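Local structure of ChrR-like cupin domain-containing protein (Ralstonia eutropha JMP134, 3EBR) at the interface of chains A and B and the interface of chains A and C. The protein is of unknown function but is a ChrR-like cupin, a beta-barrel protein whose relatives often bind a metal ion. Coordinates in Å, arbitrary orientation; residue numbers count along the deposited sequence, not the author numbering. Chains: chain A/B/C, uncharacterized RmlC-like cupin.

Contact 1: the interface of chains A and B. Residues chain A 39-40; chain B 63, 89.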
loop_
_atom_site.group_PDB
_atom_site.type_symbol
_atom_site.label_atom_id
_atom_site.label_comp_id
_atom_site.label_asym_id
_atom_site.label_seq_id
_atom_site.Cartn_x
_atom_site.Cartn_y
_atom_site.Cartn_z
ATOM N N VAL A 39 -10.996 0.811 4.336
ATOM C CA VAL A 39 -10.698 -0.199 3.314
ATOM C C VAL A 39 -9.386 -0.887 3.685
ATOM O O VAL A 39 -9.405 -2.071 4.014
ATOM C CB VAL A 39 -10.648 0.378 1.880
ATOM C CG1 VAL A 39 -10.221 -0.680 0.902
ATOM C CG2 VAL A 39 -12.008 0.915 1.495
ATOM N N ARG A 40 -8.284 -0.137 3.687
ATOM C CA ARG A 40 -6.956 -0.705 4.031
ATOM C C ARG A 40 -6.611 -0.729 5.515
ATOM O O ARG A 40 -5.607 -1.336 5.873
ATOM C CB ARG A 40 -5.851 0.003 3.244
ATOM C CG ARG A 40 -6.111 -0.096 1.757
ATOM C CD ARG A 40 -4.911 0.179 0.917
ATOM N NE ARG A 40 -5.340 0.218 -0.486
ATOM C CZ ARG A 40 -5.356 -0.789 -1.365
ATOM N NH1 ARG A 40 -4.943 -2.036 -1.066
ATOM N NH2 ARG A 40 -5.796 -0.535 -2.599
ATOM N N THR B 63 -6.019 -6.065 4.165
ATOM C CA THR B 63 -6.876 -6.467 3.057
ATOM C C THR B 63 -6.493 -7.839 2.541
ATOM O O THR B 63 -5.437 -8.374 2.895
ATOM C CB THR B 63 -6.768 -5.466 1.908
ATOM O OG1 THR B 63 -5.403 -5.376 1.504
ATOM C CG2 THR B 63 -7.245 -4.094 2.347
ATOM N N TYR B 89 -12.699 -9.077 -2.662
ATOM C CA TYR B 89 -11.843 -8.082 -2.023
ATOM C C TYR B 89 -12.305 -7.902 -0.573
ATOM O O TYR B 89 -13.307 -7.227 -0.337
ATOM C CB TYR B 89 -11.889 -6.748 -2.792
ATOM C CG TYR B 89 -10.725 -5.787 -2.490
ATOM C CD1 TYR B 89 -10.638 -5.073 -1.273
ATOM C CD2 TYR B 89 -9.723 -5.562 -3.453
ATOM C CE1 TYR B 89 -9.568 -4.195 -1.019
ATOM C CE2 TYR B 89 -8.659 -4.687 -3.208
ATOM C CZ TYR B 89 -8.583 -4.017 -1.987
ATOM O OH TYR B 89 -7.535 -3.154 -1.778
#

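Contact 2: the interface of chains A and C. Residues chain A 65, 67, 85-87; chain C 34, 44, 46, 111.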
loop_
_atom_site.group_PDB
_atom_site.type_symbol
_atom_site.label_atom_id
_atom_site.label_comp_id
_atom_site.label_asym_id
_atom_site.label_seq_id
_atom_site.Cartn_x
_atom_site.Cartn_y
_atom_site.Cartn_z
ATOM N N ILE A 65 4.716 4.753 10.214
ATOM C CA ILE A 65 5.669 5.794 9.868
ATOM C C ILE A 65 5.464 6.836 10.968
ATOM O O ILE A 65 4.336 7.296 11.145
ATOM C CB ILE A 65 5.394 6.426 8.517
ATOM C CG1 ILE A 65 5.565 5.394 7.390
ATOM C CG2 ILE A 65 6.331 7.629 8.292
ATOM C CD1 ILE A 65 5.179 5.908 6.025
ATOM N N TYR A 67 6.841 10.544 12.427
ATOM C CA TYR A 67 7.608 11.774 12.312
ATOM C C TYR A 67 7.426 12.492 13.661
ATOM O O TYR A 67 6.301 12.834 14.035
ATOM C CB TYR A 67 7.154 12.664 11.166
ATOM C CG TYR A 67 7.848 14.007 11.197
ATOM C CD1 TYR A 67 9.180 14.126 10.827
ATOM C CD2 TYR A 67 7.180 15.154 11.628
ATOM C CE1 TYR A 67 9.841 15.363 10.874
ATOM C CE2 TYR A 67 7.833 16.394 11.685
ATOM C CZ TYR A 67 9.157 16.488 11.297
ATOM O OH TYR A 67 9.788 17.698 11.340
ATOM N N GLY A 85 12.242 16.047 14.487
ATOM C CA GLY A 85 12.795 16.084 13.129
ATOM C C GLY A 85 13.232 14.725 12.584
ATOM O O GLY A 85 13.676 14.646 11.434
ATOM N N SER A 86 13.104 13.659 13.386
ATOM C CA SER A 86 13.476 12.311 12.971
ATOM C C SER A 86 12.274 11.601 12.383
ATOM O O SER A 86 11.141 12.068 12.521
ATOM C CB SER A 86 13.990 11.499 14.155
ATOM O OG SER A 86 12.973 11.290 15.112
ATOM N N VAL A 87 12.561 10.481 11.717
ATOM C CA VAL A 87 11.570 9.606 11.106
ATOM C C VAL A 87 11.861 8.176 11.547
ATOM O O VAL A 87 12.992 7.717 11.390
ATOM C CB VAL A 87 11.565 9.658 9.558
ATOM C CG1 VAL A 87 10.610 8.595 8.978
ATOM C CG2 VAL A 87 11.170 11.016 9.082
ATOM N N PHE C 34 14.625 10.722 3.854
ATOM C CA PHE C 34 14.556 9.775 4.979
ATOM C C PHE C 34 14.405 8.330 4.516
ATOM O O PHE C 34 14.969 7.439 5.140
ATOM C CB PHE C 34 13.414 10.128 5.934
ATOM C CG PHE C 34 13.665 11.371 6.728
ATOM C CD1 PHE C 34 14.330 11.302 7.947
ATOM C CD2 PHE C 34 13.259 12.608 6.261
ATOM C CE1 PHE C 34 14.572 12.440 8.694
ATOM C CE2 PHE C 34 13.502 13.758 7.004
ATOM C CZ PHE C 34 14.158 13.672 8.225
ATOM N N ILE C 44 10.005 9.276 1.572
ATOM C CA ILE C 44 9.620 10.005 2.780
ATOM C C ILE C 44 10.633 11.142 2.855
ATOM O O ILE C 44 11.834 10.883 2.874
ATOM C CB ILE C 44 9.640 9.157 4.055
ATOM C CG1 ILE C 44 8.641 7.993 3.960
ATOM C CG2 ILE C 44 9.290 10.022 5.261
ATOM C CD1 ILE C 44 8.611 7.084 5.200
ATOM N N LEU C 46 11.411 15.678 3.958
ATOM C CA LEU C 46 11.094 17.001 4.500
ATOM C C LEU C 46 11.428 17.833 3.287
ATOM O O LEU C 46 12.395 17.515 2.583
ATOM C CB LEU C 46 11.905 17.428 5.714
ATOM C CG LEU C 46 11.489 16.887 7.083
ATOM C CD1 LEU C 46 12.577 17.150 8.093
ATOM C CD2 LEU C 46 10.160 17.497 7.534
ATOM N N PHE C 111 6.388 17.705 5.621
ATOM C CA PHE C 111 6.758 16.298 5.763
ATOM C C PHE C 111 5.874 15.603 4.751
ATOM O O PHE C 111 4.662 15.622 4.898
ATOM C CB PHE C 111 6.527 15.773 7.170
ATOM C CG PHE C 111 6.797 14.307 7.306
ATOM C CD1 PHE C 111 8.099 13.831 7.268
ATOM C CD2 PHE C 111 5.757 13.398 7.498
ATOM C CE1 PHE C 111 8.367 12.479 7.393
ATOM C CE2 PHE C 111 6.023 12.032 7.638
ATOM C CZ PHE C 111 7.330 11.575 7.572
#

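Contact 1: the interface of chains A and B
The polar part of the contact joins A:Arg40 to B:Tyr89. The guanidinium nitrogen NH1 of A:Arg40 lies 2.9 Å from the phenolic OH of B:Tyr89, at most a weak and badly aligned hydrogen bond. The angle CZ-NH1 of A:Arg40 to OH of B:Tyr89 is near 91°, and the hydroxyl oxygen stands well above the guanidinium plane, outward of the gap between NH1 and NH2, so the in-plane N-H groups do not aim at it. The second terminal nitrogen, NH2 of A:Arg40, is 3.2 Å from the same OH. The phenol therefore meets a face of the cation, and any attraction is probably mainly electrostatic. Guanidinium and ring planes stand 78° apart. The arginine chain runs extended from CG to NE, and a chi4 of -93° then turns the guanidinium across that line to present this face.

Two apolar contacts accompany it. The gamma-methyl CG2 of B:Thr63 approaches the A:Val39-A:Arg40 backbone, with 3.8 Å to CA of A:Arg40, and thus packs at the base of the arginine side chain while the tyrosine hydroxyl meets its far end. CG1 of A:Val39 comes obliquely at the rim of the tyrosine ring, 4.1 Å from CE1 of B:Tyr89; the two side chains cross at about a right angle, and the spacing makes this a light touch.

All four residues belong to a small patch of a two-fold symmetric interface between identical subunits. A loop of chain A supplies one side; a loop residue and strand 87-90 of chain B supply the other. The carbonyl O of A:Val39 lies 3.4 Å from CG2 of B:Thr63, which comes in from beside the C=O bond.

Contact 2: the interface of chains A and C
Two aromatic rings of chain C receive aliphatic groups of chain A on their faces. The methyl CG2 of A:Val87 lies 3.5 Å from the ring centroid of C:Phe34, displaced toward the rim by CG and CD1, in a CH-pi contact. The same methyl is 3.6 Å from CE1 of C:Phe111, so it wedges between the two phenylalanines. The beta-carbon CB of A:Tyr67 sits above the middle of the C:Phe111 ring, 3.7 Å from its centroid. From there the phenol ring continues past it, CD1 of A:Tyr67 lying 3.7 Å from CD1 of C:Phe111, with the ring planes inclined by about 22° and the side chains running in opposite directions.

At the borders of this aromatic pair the contacts are aliphatic. Tip to tip, CD1 of A:Ile65 meets CD1 of C:Ile44 at 3.7 Å. At the other border, CD2 of C:Leu46 reaches the phenolic end of A:Tyr67, 3.8 Å from its OH, the two side chains crossing at about a right angle. The carbonyl O of A:Gly85 approaches the far rim of C:Phe34, 3.4 Å from CZ.

Backbone and torsions set these positions. With CG opposite the backbone N in A:Tyr67 (chi1 172°) and in C:Phe111 (chi1 175°), each ring extends along the other.

The structure alone does not show whether this interface is the biological one. In the cupin barrel, side chains from strands 64-70 and 87-90 of chain A pack on those from strands 42-49 and 108-115 of chain C, apparently face to face, with the loop residue C:Phe34 added.

The C-alpha centres of contact 1 and contact 2 are about 26 Å apart, and they join chain A to two different neighbours in the deposited tetramer. Strand 87-90 serves both: its Val87 enters contact 2, and its Tyr89, in the chain B copy, enters contact 1. Thr63 of contact 1 likewise precedes strand 64-70, which carries Ile65 and Tyr67 of contact 2. Each interface is two-fold symmetric. The patches differ in character, one small and partly polar, the other larger and mainly apolar among the residues described, so two distinct dimer contacts could build the tetramer, although the structure alone does not show the oligomer in solution.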